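Local coordinates for protein putative tetrapyrrole (Corrin/porphyrin) methylase (Bacteroides fragilis, PDB 3FFY) that probably catalyses the S-adenosylmethionine-dependent 2'-O-methylation of a cytidine ribose in 16S rRNA, this chain being the C-terminal part of the enzyme, at residues A[3-8]-A[47-52]; A[11-16]-A[107-112]. All blocks are in the same frame, centred on the assembly; numbering follows the deposited sequence.

Contact 1 of 2, residues A[3-8]-A[47-52]; sequences ATAFVP and VFYESP
Tyr49 reaches from strand 45-50 to the residues that lead into helix 6-12, so this contact ties the start of that helix to the mixed beta sheet of an alpha/beta domain, the C-terminal part of a tetrapyrrole-methylase-type protein. The polar part centres on one hydroxyl. Tyr49 OH donates to Ala3 O at 2.4 Å, a separation so short that its exact value is doubtful, and accepts from Phe6 N at 3.2 Å with an N-H...O angle of 145°. Phe6 N lies in the plane of the tyrosine ring, at its edge. One phenol oxygen thus bridges two backbone groups three residues apart.

Apolar contacts adjoin this grip. Ala5 CB approaches Tyr49 CE1 at 4.1 Å, and Ala5 also touches Val107 of the neighbouring strand 106-110. The Phe6 ring turns an edge to the tyrosine oxygen, its CD2 3.5 Å from Tyr49 OH, while Phe22 of strand 20-24 meets both aromatic rings. Phe6 CG stands between the backbone N and the carbonyl carbon (chi1 77°), and the ring's far end leads away from the strand. Val47 CG1, anti to its own backbone N (chi1 179°), abuts Phe6 CB at 3.5 Å.

Contact 2 of 2, residues A[11-16]-A[107-112]; sequences VASGLP and VIVLAG
Leu15 lays its two methyl groups at the end of strand 106-110, against Val109 and Ala111. Followed outward, the side chain leaves the backbone with CB directed toward the strand; chi1 of -67° sets CG anti to the carbonyl carbon. Neither CB nor CG comes within 4.2 Å of residues 107-112, and contact begins at the tip. CD1 meets the strand backbone, 3.4 Å from Val109 O and 3.6 Å from Ala111 N, and also lies 4.0 Å from Val109 CG1. The other branch, CD2, reaches Ala111 CB at 3.9 Å.

Ser13 supplies a second, smaller patch: its CB rests 3.7 Å from Val109 CG1. Its OG also lies near Val109 CG1, but its hydrogen bonds stay on its own side, linking helix and loop. Ser13 OG accepts from Leu15 N at 2.9 Å with an N-H...O angle of 155°, which defines an ST turn, and is also hydrogen-bonded to Leu10 O in helix 6-12. Between Ser13 and Leu15, Gly14 takes a positive phi of 58°, the first residue to leave helical angles after the helix.

Val109 is further covered by Ala9 and Leu10 of helix 6-12, while strand 71-77 flanks the contact, Ser73 touching Ser13 and Gln71 touching both Leu15 and Ala111.

Both contacts seat helix 6-12 and its flanking loops on one sheet, contact 1 at the helix start over strand 45-50, contact 2 at its end over the antiparallel neighbour 106-110. Their centres are 11 Å apart, and they are joined directly: Phe48 O lies 2.8 Å from Ile108 N, a probable hydrogen bond, and Val107 packs against Val47 and Tyr49. Contact 1 is only partly buried, with exposed Ala3 and Thr4 at its margin, and combines hydrogen bonds from one tyrosine hydroxyl to the backbone with apolar packing. Contact 2 is buried and has no hydrogen bond across it; its serine hydroxyl bonds within helix 6-12 and the loop that follows, leaving van der Waals contacts of aliphatic groups, partly with strand backbone, to join the elements.

Contact 1 of 2, residues A[3-8]-A[47-52]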
# COMPACT_ATOMS: atom_id res chain seq x y z
N ALA A 3 6.32 -14.94 8.01
CA ALA A 3 6.26 -15.90 6.87
C ALA A 3 5.25 -15.51 5.76
O ALA A 3 5.54 -15.71 4.60
CB ALA A 3 5.98 -17.32 7.39
N THR A 4 4.09 -14.96 6.15
CA THR A 4 2.99 -14.58 5.24
C THR A 4 2.87 -13.06 5.08
O THR A 4 1.80 -12.51 4.79
CB THR A 4 1.68 -15.15 5.71
OG1 THR A 4 1.46 -14.79 7.08
CG2 THR A 4 1.72 -16.66 5.56
N ALA A 5 4.02 -12.41 5.22
CA ALA A 5 4.22 -10.99 4.89
C ALA A 5 3.80 -10.67 3.45
O ALA A 5 3.43 -9.53 3.14
CB ALA A 5 5.70 -10.61 5.10
N PHE A 6 3.88 -11.66 2.56
CA PHE A 6 3.49 -11.43 1.19
C PHE A 6 2.03 -11.04 1.03
O PHE A 6 1.71 -10.30 0.10
CB PHE A 6 3.83 -12.60 0.27
CG PHE A 6 2.91 -13.78 0.39
CD1 PHE A 6 1.71 -13.82 -0.30
CD2 PHE A 6 3.26 -14.88 1.20
CE1 PHE A 6 0.88 -14.93 -0.16
CE2 PHE A 6 2.46 -15.96 1.35
CZ PHE A 6 1.26 -16.01 0.67
N VAL A 7 1.15 -11.50 1.93
CA VAL A 7 -0.30 -11.22 1.79
C VAL A 7 -0.56 -9.68 1.75
O VAL A 7 -1.02 -9.16 0.75
CB VAL A 7 -1.12 -11.98 2.82
CG1 VAL A 7 -2.64 -11.69 2.67
CG2 VAL A 7 -0.88 -13.49 2.69
N PRO A 8 -0.16 -8.94 2.80
CA PRO A 8 -0.39 -7.48 2.67
C PRO A 8 0.45 -6.79 1.58
O PRO A 8 0.04 -5.77 1.04
CB PRO A 8 0.00 -6.94 4.05
CG PRO A 8 0.93 -8.03 4.64
CD PRO A 8 0.33 -9.31 4.14
N VAL A 47 6.12 -13.01 -6.47
CA VAL A 47 6.39 -12.50 -5.14
C VAL A 47 7.64 -13.15 -4.61
O VAL A 47 7.79 -14.40 -4.65
CB VAL A 47 5.22 -12.77 -4.15
CG1 VAL A 47 5.59 -12.21 -2.74
CG2 VAL A 47 3.90 -12.19 -4.74
N PHE A 48 8.55 -12.30 -4.15
CA PHE A 48 9.85 -12.72 -3.59
C PHE A 48 10.04 -12.06 -2.22
O PHE A 48 9.50 -10.98 -1.96
CB PHE A 48 11.01 -12.20 -4.45
CG PHE A 48 10.92 -12.55 -5.92
CD1 PHE A 48 11.57 -13.67 -6.42
CD2 PHE A 48 10.24 -11.72 -6.79
CE1 PHE A 48 11.50 -13.97 -7.79
CE2 PHE A 48 10.16 -12.01 -8.14
CZ PHE A 48 10.78 -13.13 -8.64
N TYR A 49 10.85 -12.71 -1.39
CA TYR A 49 11.38 -12.14 -0.13
C TYR A 49 12.84 -11.83 -0.34
O TYR A 49 13.54 -12.57 -1.05
CB TYR A 49 11.24 -13.14 1.03
CG TYR A 49 9.84 -13.36 1.53
CD1 TYR A 49 8.91 -12.36 1.53
CD2 TYR A 49 9.46 -14.58 2.06
CE1 TYR A 49 7.63 -12.56 2.04
CE2 TYR A 49 8.19 -14.78 2.58
CZ TYR A 49 7.29 -13.75 2.55
OH TYR A 49 6.03 -13.91 3.05
N GLU A 50 13.29 -10.75 0.28
CA GLU A 50 14.67 -10.33 0.14
C GLU A 50 15.17 -9.63 1.41
O GLU A 50 14.38 -9.07 2.19
CB GLU A 50 14.81 -9.41 -1.07
CG GLU A 50 16.23 -9.14 -1.53
CD GLU A 50 17.01 -10.42 -1.73
OE1 GLU A 50 17.00 -10.89 -2.89
OE2 GLU A 50 17.54 -10.97 -0.71
N SER A 51 16.48 -9.67 1.60
CA SER A 51 17.10 -8.96 2.71
C SER A 51 17.51 -7.56 2.28
O SER A 51 17.67 -7.28 1.05
CB SER A 51 18.29 -9.75 3.23
OG SER A 51 19.43 -9.58 2.42
N PRO A 52 17.62 -6.65 3.25
CA PRO A 52 17.86 -5.25 2.87
C PRO A 52 19.21 -5.07 2.16
O PRO A 52 19.31 -4.26 1.24
CB PRO A 52 17.85 -4.49 4.20
CG PRO A 52 17.45 -5.47 5.26
CD PRO A 52 17.51 -6.86 4.71

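Contact 2 of 2, residues A[11-16]-A[107-112]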
# COMPACT_ATOMS: atom_id res chain seq x y z
N VAL A 11 -1.53 -6.85 -1.54
CA VAL A 11 -2.62 -5.87 -1.46
C VAL A 11 -2.13 -4.44 -1.72
O VAL A 11 -2.74 -3.70 -2.46
CB VAL A 11 -3.32 -5.93 -0.09
CG1 VAL A 11 -4.33 -4.79 0.03
CG2 VAL A 11 -4.00 -7.22 0.08
N ALA A 12 -0.99 -4.10 -1.12
CA ALA A 12 -0.37 -2.79 -1.21
C ALA A 12 0.16 -2.52 -2.58
O ALA A 12 0.41 -1.36 -2.92
CB ALA A 12 0.85 -2.73 -0.20
N SER A 13 0.36 -3.57 -3.39
CA SER A 13 1.20 -3.44 -4.59
C SER A 13 0.55 -2.71 -5.75
O SER A 13 1.23 -2.25 -6.67
CB SER A 13 1.66 -4.82 -5.11
OG SER A 13 0.58 -5.46 -5.79
N GLY A 14 -0.77 -2.66 -5.75
CA GLY A 14 -1.49 -2.22 -6.90
C GLY A 14 -1.24 -3.02 -8.19
O GLY A 14 -1.51 -2.51 -9.29
N LEU A 15 -0.74 -4.26 -8.07
CA LEU A 15 -0.48 -5.15 -9.23
C LEU A 15 -1.51 -6.29 -9.22
O LEU A 15 -2.15 -6.54 -8.20
CB LEU A 15 0.98 -5.67 -9.23
CG LEU A 15 2.11 -4.65 -9.45
CD1 LEU A 15 3.50 -5.30 -9.23
CD2 LEU A 15 1.98 -4.04 -10.83
N PRO A 16 -1.71 -6.96 -10.36
CA PRO A 16 -2.69 -8.07 -10.33
C PRO A 16 -2.26 -9.10 -9.27
O PRO A 16 -1.07 -9.45 -9.17
CB PRO A 16 -2.64 -8.67 -11.75
CG PRO A 16 -1.88 -7.65 -12.60
CD PRO A 16 -0.98 -6.87 -11.64
N VAL A 107 9.43 -7.60 0.96
CA VAL A 107 8.73 -8.40 -0.01
C VAL A 107 8.81 -7.58 -1.29
O VAL A 107 8.61 -6.33 -1.29
CB VAL A 107 7.20 -8.59 0.38
CG1 VAL A 107 6.45 -9.46 -0.65
CG2 VAL A 107 7.03 -9.10 1.82
N ILE A 108 9.14 -8.27 -2.39
CA ILE A 108 9.13 -7.72 -3.70
C ILE A 108 7.96 -8.33 -4.46
O ILE A 108 7.86 -9.57 -4.57
CB ILE A 108 10.46 -8.00 -4.49
CG1 ILE A 108 11.66 -7.60 -3.63
CG2 ILE A 108 10.41 -7.27 -5.88
CD1 ILE A 108 13.07 -8.05 -4.18
N VAL A 109 7.09 -7.46 -4.97
CA VAL A 109 5.97 -7.87 -5.84
C VAL A 109 6.26 -7.32 -7.21
O VAL A 109 6.26 -6.09 -7.42
CB VAL A 109 4.61 -7.39 -5.32
CG1 VAL A 109 3.42 -7.94 -6.21
CG2 VAL A 109 4.46 -7.84 -3.88
N LEU A 110 6.56 -8.23 -8.14
CA LEU A 110 7.01 -7.92 -9.49
C LEU A 110 5.89 -8.27 -10.49
O LEU A 110 5.37 -9.38 -10.51
CB LEU A 110 8.25 -8.78 -9.82
CG LEU A 110 8.96 -8.53 -11.18
CD1 LEU A 110 9.57 -7.06 -11.32
CD2 LEU A 110 10.01 -9.66 -11.44
N ALA A 111 5.57 -7.31 -11.33
CA ALA A 111 4.61 -7.49 -12.43
C ALA A 111 5.13 -8.54 -13.39
O ALA A 111 6.34 -8.63 -13.68
CB ALA A 111 4.35 -6.12 -13.15
N GLY A 112 4.21 -9.37 -13.87
CA GLY A 112 4.57 -10.30 -14.94
C GLY A 112 4.65 -9.64 -16.31
O GLY A 112 4.42 -8.45 -16.47